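Local coordinates for protein pectinesterase (Daucus carota, PDB 1GQ8) that catalyses the hydrolysis of methyl esters on the galacturonosyl units of pectin in the plant cell wall, releasing methanol, at residues Tyr139-Gln145 / Ile159-Val165; Ala187-Pro193 / Trp227-Thr233; Leu261-Tyr266 / Trp281-Ile287. One frame throughout, in Å; residues are numbered along the deposited sequence.

Contact 1 (Tyr139-Gln145 / Ile159-Val165); sequences YVHSNRQ and IFGNAAV
Two neighbouring coils run parallel here, yet their pairing slips by one residue as each chain turns a corner: Tyr-139 pairs with Phe-160 before the bend, whereas Arg-144 pairs with Ala-164 and Gln-145 with Val-165 after it. Past the corner the pairing is regular, with Ala-164 N to Asn-143 O at 3.1 Å and Gln-145 N to Ala-164 O at 3.0 Å. At the corner Val-140, centre of an inverse gamma turn, receives a weak bond from Ala-163 N to its O (3.2 Å) and gives a weak one from its N to Phe-160 O (2.8 Å); Asn-162 N reaches His-141 O at 3.3 Å. Gly-161, at phi 132° and psi -168°, passes with its CA 3.4 Å from Val-140 O, where a CB would clash with that oxygen. Inside the bend Val-140 packs on Ala-163 (CB to CB 4.2 Å). Gln-145 (chi1 m, chi2 t) folds back so that NE2 bonds Ser-142 O at 3.0 Å, and water 1 links Asn-143 N with Asn-162 O. Outside, Tyr-139 (chi1 t) and Phe-160 (chi1 p) form an offset stack, centroids 4.2 Å apart and planes at 22°. Arg-144 leads off to a salt bridge with Asp-122. Aligned stacking of like residues on successive coils is characteristic of the right-handed parallel beta-helix, and Phe-160 here touches the catalytic proton donor Asp-136.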
loop_
_atom_site.group_PDB
_atom_site.type_symbol
_atom_site.label_atom_id
_atom_site.label_comp_id
_atom_site.label_asym_id
_atom_site.label_seq_id
_atom_site.Cartn_x
_atom_site.Cartn_y
_atom_site.Cartn_z
ATOM N N TYR A 139 2.496 -2.965 4.314
ATOM C CA TYR A 139 2.545 -2.405 5.669
ATOM C C TYR A 139 2.836 -0.897 5.619
ATOM O O TYR A 139 4.000 -0.488 5.562
ATOM C CB TYR A 139 3.643 -3.117 6.486
ATOM C CG TYR A 139 3.562 -3.013 8.012
ATOM C CD1 TYR A 139 2.747 -2.068 8.645
ATOM C CD2 TYR A 139 4.319 -3.868 8.821
ATOM C CE1 TYR A 139 2.689 -1.982 10.053
ATOM C CE2 TYR A 139 4.271 -3.789 10.219
ATOM C CZ TYR A 139 3.455 -2.847 10.826
ATOM O OH TYR A 139 3.411 -2.779 12.206
ATOM N N VAL A 140 1.786 -0.076 5.605
ATOM C CA VAL A 140 1.963 1.379 5.612
ATOM C C VAL A 140 2.096 1.747 7.096
ATOM O O VAL A 140 1.167 2.252 7.733
ATOM C CB VAL A 140 0.758 2.107 4.946
ATOM C CG1 VAL A 140 0.829 1.931 3.429
ATOM C CG2 VAL A 140 -0.565 1.547 5.462
ATOM N N HIS A 141 3.288 1.468 7.621
ATOM C CA HIS A 141 3.650 1.648 9.028
ATOM C C HIS A 141 3.554 3.028 9.678
ATOM O O HIS A 141 2.857 3.183 10.687
ATOM C CB HIS A 141 5.064 1.072 9.234
ATOM C CG HIS A 141 5.538 1.085 10.656
ATOM N ND1 HIS A 141 6.208 2.156 11.210
ATOM C CD2 HIS A 141 5.464 0.146 11.630
ATOM C CE1 HIS A 141 6.527 1.875 12.461
ATOM N NE2 HIS A 141 6.088 0.660 12.741
ATOM N N SER A 142 4.250 4.021 9.124
ATOM C CA SER A 142 4.240 5.366 9.702
ATOM C C SER A 142 4.646 6.492 8.739
ATOM O O SER A 142 5.251 6.243 7.690
ATOM C CB SER A 142 5.161 5.401 10.930
ATOM O OG SER A 142 6.475 4.974 10.596
ATOM N N ASN A 143 4.299 7.723 9.126
ATOM C CA ASN A 143 4.589 8.955 8.381
ATOM C C ASN A 143 3.772 9.159 7.084
ATOM O O ASN A 143 2.891 8.355 6.780
ATOM C CB ASN A 143 6.106 9.070 8.140
ATOM C CG ASN A 143 6.896 9.211 9.448
ATOM O OD1 ASN A 143 6.522 9.986 10.336
ATOM N ND2 ASN A 143 7.995 8.469 9.565
ATOM N N ARG A 144 4.055 10.232 6.335
ATOM C CA ARG A 144 3.298 10.582 5.113
ATOM C C ARG A 144 3.720 9.897 3.797
ATOM O O ARG A 144 4.874 10.005 3.377
ATOM C CB ARG A 144 3.310 12.113 4.955
ATOM C CG ARG A 144 2.643 12.835 6.134
ATOM C CD ARG A 144 2.886 14.348 6.148
ATOM N NE ARG A 144 4.273 14.701 6.450
ATOM C CZ ARG A 144 4.702 15.948 6.642
ATOM N NH1 ARG A 144 3.852 16.964 6.568
ATOM N NH2 ARG A 144 5.983 16.182 6.900
ATOM N N GLN A 145 2.761 9.235 3.134
ATOM C CA GLN A 145 3.011 8.471 1.892
ATOM C C GLN A 145 1.997 8.693 0.736
ATOM O O GLN A 145 0.839 9.040 0.981
ATOM C CB GLN A 145 3.038 6.974 2.249
ATOM C CG GLN A 145 3.911 6.637 3.466
ATOM C CD GLN A 145 3.757 5.196 3.947
ATOM O OE1 GLN A 145 3.329 4.321 3.199
ATOM N NE2 GLN A 145 4.127 4.944 5.201
ATOM N N ILE A 159 -3.638 -4.087 3.414
ATOM C CA ILE A 159 -3.157 -2.695 3.435
ATOM C C ILE A 159 -3.401 -2.317 4.908
ATOM O O ILE A 159 -4.542 -2.071 5.300
ATOM C CB ILE A 159 -3.963 -1.741 2.508
ATOM C CG1 ILE A 159 -3.832 -2.170 1.039
ATOM C CG2 ILE A 159 -3.422 -0.320 2.647
ATOM C CD1 ILE A 159 -4.556 -1.245 0.048
ATOM N N PHE A 160 -2.340 -2.282 5.723
ATOM C CA PHE A 160 -2.492 -2.012 7.164
ATOM C C PHE A 160 -1.393 -1.156 7.814
ATOM O O PHE A 160 -0.302 -1.018 7.269
ATOM C CB PHE A 160 -2.585 -3.355 7.906
ATOM C CG PHE A 160 -1.275 -4.102 7.979
ATOM C CD1 PHE A 160 -0.603 -4.235 9.194
ATOM C CD2 PHE A 160 -0.696 -4.639 6.829
ATOM C CE1 PHE A 160 0.630 -4.890 9.268
ATOM C CE2 PHE A 160 0.538 -5.297 6.886
ATOM C CZ PHE A 160 1.205 -5.423 8.111
ATOM N N GLY A 161 -1.684 -0.594 8.991
ATOM C CA GLY A 161 -0.698 0.232 9.682
ATOM C C GLY A 161 -1.230 1.571 10.175
ATOM O O GLY A 161 -2.445 1.793 10.176
ATOM N N ASN A 162 -0.333 2.473 10.584
ATOM C CA ASN A 162 -0.748 3.784 11.088
ATOM C C ASN A 162 -0.082 5.003 10.432
ATOM O O ASN A 162 0.261 5.979 11.105
ATOM C CB ASN A 162 -0.553 3.841 12.610
ATOM C CG ASN A 162 -1.328 4.977 13.258
ATOM O OD1 ASN A 162 -2.417 5.336 12.808
ATOM N ND2 ASN A 162 -0.779 5.533 14.336
ATOM N N ALA A 163 0.098 4.951 9.116
ATOM C CA ALA A 163 0.681 6.078 8.392
ATOM C C ALA A 163 -0.463 6.976 7.919
ATOM O O ALA A 163 -1.635 6.656 8.135
ATOM C CB ALA A 163 1.465 5.573 7.185
ATOM N N ALA A 164 -0.116 8.111 7.308
ATOM C CA ALA A 164 -1.099 9.028 6.719
ATOM C C ALA A 164 -0.836 8.802 5.230
ATOM O O ALA A 164 0.149 9.311 4.689
ATOM C CB ALA A 164 -0.797 10.479 7.101
ATOM N N VAL A 165 -1.703 8.032 4.570
ATOM C CA VAL A 165 -1.494 7.697 3.162
ATOM C C VAL A 165 -2.698 7.840 2.229
ATOM O O VAL A 165 -3.842 7.620 2.630
ATOM C CB VAL A 165 -0.963 6.237 3.049
ATOM C CG1 VAL A 165 -1.963 5.276 3.690
ATOM C CG2 VAL A 165 -0.724 5.859 1.588
HETATM O O HOH W 1 2.318 8.005 11.355
#

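Contact 2 (Ala187-Pro193 / Trp227-Thr233); sequences AQGRTDP and WKEYSRT
Four direct hydrogen bonds tie the end of strand 183-188 and the loop after it to a type I turn, Lys-228 to Ser-231, that leads into strand 232-236. Two join Arg-190 and Tyr-230 reciprocally: Tyr-230 N to Arg-190 O at 3.0 Å, and Arg-190 NE to Tyr-230 O at 3.0 Å, almost linear at 177°. The other two converge on Gln-188, whose O takes Ser-231 OG at 2.8 Å and whose OE1 takes Arg-232 N at 3.1 Å; OE1 also accepts Arg-190 N at 2.9 Å, so this side chain braces both segments. Water 2 sits between Gln-188 N and Thr-233 OG1, and water 4 between Thr-191 O and Glu-229 OE1. The guanidinium groups of Arg-190 and Arg-232, both with chi1 and chi2 t and chi3 p, stack flat despite their like charge, centres 3.8 Å apart and planes at 22°; Gln-195 O and Thr-197 O, respectively, accept bonds from them. Farther out, Pro-193 CD lies over the Tyr-230 ring, 3.7 Å from its centroid, in a CH-pi contact. At the other end Ala-187 CB meets Trp-227 CB at 4.4 Å, and Gly-189 CA approaches Trp-227 CE3 at 4.1 Å. Such loop-to-loop joining of coils borders the cleft of a pectinesterase beta-helix: Trp-227 probably binds substrate, as in relatives, and Ala-187 touches the nucleophile Asp-157.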
loop_
_atom_site.group_PDB
_atom_site.type_symbol
_atom_site.label_atom_id
_atom_site.label_comp_id
_atom_site.label_asym_id
_atom_site.label_seq_id
_atom_site.Cartn_x
_atom_site.Cartn_y
_atom_site.Cartn_z
ATOM N N ALA A 187 -6.896 -2.520 7.284
ATOM C CA ALA A 187 -6.871 -2.706 8.740
ATOM C C ALA A 187 -6.079 -1.524 9.324
ATOM O O ALA A 187 -4.898 -1.654 9.663
ATOM C CB ALA A 187 -6.202 -4.036 9.111
ATOM N N GLN A 188 -6.739 -0.369 9.428
ATOM C CA GLN A 188 -6.108 0.862 9.928
ATOM C C GLN A 188 -5.956 0.885 11.458
ATOM O O GLN A 188 -6.904 0.588 12.191
ATOM C CB GLN A 188 -6.919 2.071 9.437
ATOM C CG GLN A 188 -6.113 3.348 9.203
ATOM C CD GLN A 188 -5.659 4.006 10.484
ATOM O OE1 GLN A 188 -6.418 4.093 11.449
ATOM N NE2 GLN A 188 -4.421 4.490 10.499
ATOM N N GLY A 189 -4.766 1.257 11.933
ATOM C CA GLY A 189 -4.509 1.257 13.367
ATOM C C GLY A 189 -4.282 2.519 14.190
ATOM O O GLY A 189 -3.354 2.552 15.007
ATOM N N ARG A 190 -5.117 3.543 14.021
ATOM C CA ARG A 190 -4.968 4.772 14.807
ATOM C C ARG A 190 -5.446 4.503 16.244
ATOM O O ARG A 190 -6.551 3.992 16.443
ATOM C CB ARG A 190 -5.788 5.910 14.182
ATOM C CG ARG A 190 -5.514 7.273 14.808
ATOM C CD ARG A 190 -6.155 8.424 14.036
ATOM N NE ARG A 190 -7.608 8.459 14.171
ATOM C CZ ARG A 190 -8.324 9.576 14.234
ATOM N NH1 ARG A 190 -7.725 10.760 14.176
ATOM N NH2 ARG A 190 -9.641 9.514 14.362
ATOM N N THR A 191 -4.620 4.848 17.236
ATOM C CA THR A 191 -4.953 4.604 18.647
ATOM C C THR A 191 -5.363 5.824 19.484
ATOM O O THR A 191 -5.774 5.671 20.636
ATOM C CB THR A 191 -3.775 3.922 19.389
ATOM O OG1 THR A 191 -2.616 4.765 19.330
ATOM C CG2 THR A 191 -3.449 2.572 18.767
ATOM N N ASP A 192 -5.252 7.022 18.916
ATOM C CA ASP A 192 -5.598 8.254 19.629
ATOM C C ASP A 192 -6.256 9.253 18.671
ATOM O O ASP A 192 -5.802 9.429 17.543
ATOM C CB ASP A 192 -4.326 8.857 20.241
ATOM C CG ASP A 192 -4.602 10.081 21.097
ATOM O OD1 ASP A 192 -4.926 11.148 20.537
ATOM O OD2 ASP A 192 -4.494 9.975 22.337
ATOM N N PRO A 193 -7.337 9.922 19.115
ATOM C CA PRO A 193 -8.065 10.901 18.300
ATOM C C PRO A 193 -7.279 12.130 17.837
ATOM O O PRO A 193 -7.718 12.845 16.931
ATOM C CB PRO A 193 -9.257 11.268 19.186
ATOM C CG PRO A 193 -8.705 11.118 20.564
ATOM C CD PRO A 193 -7.938 9.820 20.458
ATOM N N TRP A 227 -8.686 -2.553 13.515
ATOM C CA TRP A 227 -7.564 -3.100 14.285
ATOM C C TRP A 227 -7.382 -2.352 15.613
ATOM O O TRP A 227 -7.151 -2.974 16.655
ATOM C CB TRP A 227 -6.281 -3.020 13.434
ATOM C CG TRP A 227 -5.036 -3.648 14.030
ATOM C CD1 TRP A 227 -4.976 -4.591 15.019
ATOM C CD2 TRP A 227 -3.678 -3.411 13.622
ATOM N NE1 TRP A 227 -3.667 -4.956 15.251
ATOM C CE2 TRP A 227 -2.851 -4.246 14.408
ATOM C CE3 TRP A 227 -3.081 -2.574 12.668
ATOM C CZ2 TRP A 227 -1.455 -4.270 14.269
ATOM C CZ3 TRP A 227 -1.690 -2.596 12.527
ATOM C CH2 TRP A 227 -0.894 -3.441 13.326
ATOM N N LYS A 228 -7.489 -1.024 15.574
ATOM C CA LYS A 228 -7.344 -0.210 16.784
ATOM C C LYS A 228 -8.577 0.665 17.049
ATOM O O LYS A 228 -9.388 0.906 16.154
ATOM C CB LYS A 228 -6.083 0.654 16.699
ATOM C CG LYS A 228 -4.787 -0.147 16.553
ATOM C CD LYS A 228 -4.523 -1.050 17.752
ATOM C CE LYS A 228 -3.275 -1.902 17.535
ATOM N NZ LYS A 228 -2.959 -2.775 18.707
ATOM N N GLU A 229 -8.692 1.145 18.285
ATOM C CA GLU A 229 -9.831 1.946 18.741
ATOM C C GLU A 229 -10.313 3.146 17.917
ATOM O O GLU A 229 -11.518 3.419 17.875
ATOM C CB GLU A 229 -9.573 2.391 20.188
ATOM C CG GLU A 229 -10.721 3.148 20.836
ATOM C CD GLU A 229 -10.610 3.176 22.347
ATOM O OE1 GLU A 229 -9.510 3.470 22.859
ATOM O OE2 GLU A 229 -11.625 2.907 23.024
ATOM N N TYR A 230 -9.398 3.865 17.274
ATOM C CA TYR A 230 -9.785 5.034 16.485
ATOM C C TYR A 230 -9.493 4.898 14.986
ATOM O O TYR A 230 -9.162 5.876 14.313
ATOM C CB TYR A 230 -9.109 6.289 17.058
ATOM C CG TYR A 230 -9.647 6.690 18.423
ATOM C CD1 TYR A 230 -10.811 7.450 18.540
ATOM C CD2 TYR A 230 -9.023 6.262 19.594
ATOM C CE1 TYR A 230 -11.343 7.771 19.794
ATOM C CE2 TYR A 230 -9.546 6.573 20.850
ATOM C CZ TYR A 230 -10.708 7.326 20.941
ATOM O OH TYR A 230 -11.239 7.625 22.180
ATOM N N SER A 231 -9.642 3.679 14.477
ATOM C CA SER A 231 -9.429 3.353 13.060
ATOM C C SER A 231 -10.114 4.381 12.134
ATOM O O SER A 231 -11.271 4.753 12.365
ATOM C CB SER A 231 -9.991 1.947 12.796
ATOM O OG SER A 231 -9.526 1.388 11.577
ATOM N N ARG A 232 -9.409 4.836 11.095
ATOM C CA ARG A 232 -9.957 5.821 10.147
ATOM C C ARG A 232 -9.609 5.497 8.683
ATOM O O ARG A 232 -8.444 5.565 8.278
ATOM C CB ARG A 232 -9.466 7.237 10.508
ATOM C CG ARG A 232 -9.983 8.338 9.573
ATOM C CD ARG A 232 -9.868 9.750 10.167
ATOM N NE ARG A 232 -8.488 10.176 10.398
ATOM C CZ ARG A 232 -8.141 11.379 10.852
ATOM N NH1 ARG A 232 -9.074 12.289 11.121
ATOM N NH2 ARG A 232 -6.861 11.672 11.051
ATOM N N THR A 233 -10.632 5.168 7.894
ATOM C CA THR A 233 -10.459 4.798 6.482
ATOM C C THR A 233 -11.553 5.415 5.598
ATOM O O THR A 233 -12.725 5.428 5.981
ATOM C CB THR A 233 -10.510 3.261 6.332
ATOM O OG1 THR A 233 -9.516 2.668 7.182
ATOM C CG2 THR A 233 -10.260 2.843 4.885
HETATM O O HOH W 2 -9.529 -0.240 8.168
HETATM O O HOH W 3 -11.806 7.820 14.444
HETATM O O HOH W 4 -6.582 3.227 22.147
#

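Contact 3 (Leu261-Tyr266 / Trp281-Ile287); sequences LYYGEY and WKGFKVI
A glycine just ahead of strand 284-286 lets the two backbones close up: Gly-283, third residue of the type I turn Trp-281 to Phe-284, brings its CA to 3.4 Å from Leu-261 O, where a CB would clash. From there strands 262-266 and 284-286 run parallel, axes 4.9 Å apart at 18°, pairing Tyr-263 with Phe-284, Gly-264 with Lys-285 and Glu-265 with Val-286. The hydrogen bonds alternate evenly: Tyr-263 N to Gly-283 O 3.2 Å, Lys-285 N to Tyr-263 O 3.0 Å, Glu-265 N to Lys-285 O 3.3 Å and Ile-287 N to Glu-265 O 3.0 Å. The main bump is Ile-287 (chi1 m, chi2 t). Its CD1 enters the hollow over Gly-264, 4.2 Å from that CA, where a CB would collide with it; Tyr-262 OH bounds this hollow at 3.7 Å from Ile-287 CD1, and Tyr-266 CD1 flanks the side chain at 3.9 Å from Ile-287 CG2. On the face of Tyr-263 and Glu-265, the indole of Trp-281 fits against Leu-261 (CD2 to Trp-281 CE3 4.1 Å) and meets Tyr-263 CD2 with its edge, CZ3 at 4.2 Å. Glu-265 (chi1 m, chi2 t) sets OE2 at the Phe-284 ring edge, 3.3 Å from CE1, and forms a salt bridge with Arg-278. Strand 284-286 is the last of its parallel beta-helix sheet; on the other flank strand 262-266 pairs with strand 232-236, while helix 290-294 packs against Tyr-266 and Ile-287 and supplies Glu-292 to Tyr-262 and Lys-285.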
loop_
_atom_site.group_PDB
_atom_site.type_symbol
_atom_site.label_atom_id
_atom_site.label_comp_id
_atom_site.label_asym_id
_atom_site.label_seq_id
_atom_site.Cartn_x
_atom_site.Cartn_y
_atom_site.Cartn_z
ATOM N N LEU A 261 -14.677 4.756 15.758
ATOM C CA LEU A 261 -14.004 4.719 14.455
ATOM C C LEU A 261 -14.677 5.688 13.468
ATOM O O LEU A 261 -15.746 6.232 13.757
ATOM C CB LEU A 261 -14.030 3.285 13.886
ATOM C CG LEU A 261 -15.378 2.592 13.613
ATOM C CD1 LEU A 261 -16.010 3.139 12.334
ATOM C CD2 LEU A 261 -15.157 1.083 13.470
ATOM N N TYR A 262 -14.036 5.922 12.322
ATOM C CA TYR A 262 -14.588 6.786 11.272
ATOM C C TYR A 262 -14.334 6.124 9.917
ATOM O O TYR A 262 -13.214 6.160 9.403
ATOM C CB TYR A 262 -13.945 8.192 11.293
ATOM C CG TYR A 262 -14.448 9.161 10.216
ATOM C CD1 TYR A 262 -13.977 9.092 8.901
ATOM C CD2 TYR A 262 -15.392 10.146 10.520
ATOM C CE1 TYR A 262 -14.435 9.985 7.912
ATOM C CE2 TYR A 262 -15.854 11.043 9.543
ATOM C CZ TYR A 262 -15.372 10.957 8.242
ATOM O OH TYR A 262 -15.819 11.845 7.280
ATOM N N TYR A 263 -15.372 5.492 9.367
ATOM C CA TYR A 263 -15.295 4.832 8.060
ATOM C C TYR A 263 -16.292 5.557 7.139
ATOM O O TYR A 263 -17.503 5.498 7.368
ATOM C CB TYR A 263 -15.676 3.340 8.173
ATOM C CG TYR A 263 -14.637 2.433 8.828
ATOM C CD1 TYR A 263 -13.312 2.843 8.987
ATOM C CD2 TYR A 263 -14.971 1.135 9.228
ATOM C CE1 TYR A 263 -12.344 1.981 9.525
ATOM C CE2 TYR A 263 -14.012 0.264 9.765
ATOM C CZ TYR A 263 -12.700 0.695 9.908
ATOM O OH TYR A 263 -11.742 -0.163 10.413
ATOM N N GLY A 264 -15.791 6.236 6.106
ATOM C CA GLY A 264 -16.678 6.977 5.215
ATOM C C GLY A 264 -16.587 6.687 3.725
ATOM O O GLY A 264 -15.536 6.277 3.229
ATOM N N GLU A 265 -17.696 6.913 3.015
ATOM C CA GLU A 265 -17.781 6.684 1.564
ATOM C C GLU A 265 -18.411 7.894 0.839
ATOM O O GLU A 265 -19.473 8.372 1.242
ATOM C CB GLU A 265 -18.602 5.407 1.286
ATOM C CG GLU A 265 -17.911 4.103 1.749
ATOM C CD GLU A 265 -18.756 2.845 1.534
ATOM O OE1 GLU A 265 -19.204 2.606 0.391
ATOM O OE2 GLU A 265 -18.962 2.085 2.511
ATOM N N TYR A 266 -17.757 8.378 -0.227
ATOM C CA TYR A 266 -18.239 9.537 -1.007
ATOM C C TYR A 266 -18.229 9.306 -2.530
ATOM O O TYR A 266 -17.193 8.990 -3.115
ATOM C CB TYR A 266 -17.384 10.777 -0.686
ATOM C CG TYR A 266 -17.738 12.054 -1.448
ATOM C CD1 TYR A 266 -18.862 12.812 -1.106
ATOM C CD2 TYR A 266 -16.928 12.520 -2.486
ATOM C CE1 TYR A 266 -19.165 14.007 -1.778
ATOM C CE2 TYR A 266 -17.224 13.712 -3.167
ATOM C CZ TYR A 266 -18.343 14.448 -2.806
ATOM O OH TYR A 266 -18.638 15.627 -3.470
ATOM N N TRP A 281 -23.440 0.764 12.440
ATOM C CA TRP A 281 -22.548 1.412 13.410
ATOM C C TRP A 281 -22.582 2.944 13.428
ATOM O O TRP A 281 -22.737 3.585 12.391
ATOM C CB TRP A 281 -21.089 0.983 13.178
ATOM C CG TRP A 281 -20.860 -0.484 12.918
ATOM C CD1 TRP A 281 -21.697 -1.523 13.224
ATOM C CD2 TRP A 281 -19.695 -1.073 12.320
ATOM N NE1 TRP A 281 -21.125 -2.719 12.851
ATOM C CE2 TRP A 281 -19.897 -2.472 12.295
ATOM C CE3 TRP A 281 -18.499 -0.552 11.802
ATOM C CZ2 TRP A 281 -18.945 -3.360 11.771
ATOM C CZ3 TRP A 281 -17.550 -1.438 11.279
ATOM C CH2 TRP A 281 -17.781 -2.825 11.269
ATOM N N LYS A 282 -22.406 3.521 14.617
ATOM C CA LYS A 282 -22.387 4.974 14.781
ATOM C C LYS A 282 -21.232 5.589 13.987
ATOM O O LYS A 282 -21.350 6.696 13.457
ATOM C CB LYS A 282 -22.226 5.335 16.264
ATOM C CG LYS A 282 -22.065 6.833 16.531
ATOM C CD LYS A 282 -21.824 7.119 18.011
ATOM C CE LYS A 282 -21.676 8.613 18.267
ATOM N NZ LYS A 282 -21.408 8.930 19.700
ATOM N N GLY A 283 -20.122 4.856 13.909
ATOM C CA GLY A 283 -18.943 5.331 13.200
ATOM C C GLY A 283 -18.951 5.246 11.682
ATOM O O GLY A 283 -18.053 5.796 11.036
ATOM N N PHE A 284 -19.925 4.548 11.097
ATOM C CA PHE A 284 -20.001 4.458 9.635
ATOM C C PHE A 284 -20.821 5.623 9.090
ATOM O O PHE A 284 -21.838 5.997 9.678
ATOM C CB PHE A 284 -20.658 3.156 9.167
ATOM C CG PHE A 284 -20.977 3.155 7.694
ATOM C CD1 PHE A 284 -19.957 3.095 6.750
ATOM C CD2 PHE A 284 -22.289 3.305 7.251
ATOM C CE1 PHE A 284 -20.234 3.194 5.382
ATOM C CE2 PHE A 284 -22.581 3.404 5.889
ATOM C CZ PHE A 284 -21.552 3.351 4.952
ATOM N N LYS A 285 -20.413 6.169 7.949
ATOM C CA LYS A 285 -21.131 7.308 7.394
ATOM C C LYS A 285 -21.062 7.504 5.882
ATOM O O LYS A 285 -20.012 7.321 5.262
ATOM C CB LYS A 285 -20.625 8.573 8.090
ATOM C CG LYS A 285 -21.183 9.892 7.592
ATOM C CD LYS A 285 -20.525 11.014 8.377
ATOM C CE LYS A 285 -21.043 12.385 8.008
ATOM N NZ LYS A 285 -20.342 13.412 8.825
ATOM N N VAL A 286 -22.199 7.868 5.293
ATOM C CA VAL A 286 -22.256 8.163 3.865
ATOM C C VAL A 286 -22.035 9.676 3.793
ATOM O O VAL A 286 -22.869 10.453 4.263
ATOM C CB VAL A 286 -23.640 7.832 3.247
ATOM C CG1 VAL A 286 -23.659 8.251 1.782
ATOM C CG2 VAL A 286 -23.931 6.340 3.368
ATOM N N ILE A 287 -20.902 10.090 3.233
ATOM C CA ILE A 287 -20.571 11.512 3.120
ATOM C C ILE A 287 -21.313 12.159 1.952
ATOM O O ILE A 287 -21.273 11.651 0.831
ATOM C CB ILE A 287 -19.047 11.707 2.901
ATOM C CG1 ILE A 287 -18.265 11.054 4.046
ATOM C CG2 ILE A 287 -18.714 13.196 2.811
ATOM C CD1 ILE A 287 -16.751 10.983 3.816
#

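How the contacts relate
Contacts 1 and 2, centres 11 Å apart, meet where strands 159-161 and 183-188 lie side by side in one sheet, with Gly-161 O 3.0 Å from Gly-189 N and Ile-159 O 3.1 Å from Ala-187 N. Contact 2 joins contact 3, 13 Å between centres, through Ser-231: its O lies 3.0 Å from Tyr-262 N and its OG 2.9 Å from Tyr-263 OH. Contacts 1 and 3 stay about 9 Å apart at their nearest atoms. The side chains of Phe-160 and Trp-227, about 4 Å apart, each lie about 4 Å from a bound cacodylate ion beside the active-site cleft; that of Tyr-263 is about 5 Å from that of Arg-225, a probable substrate-binding residue.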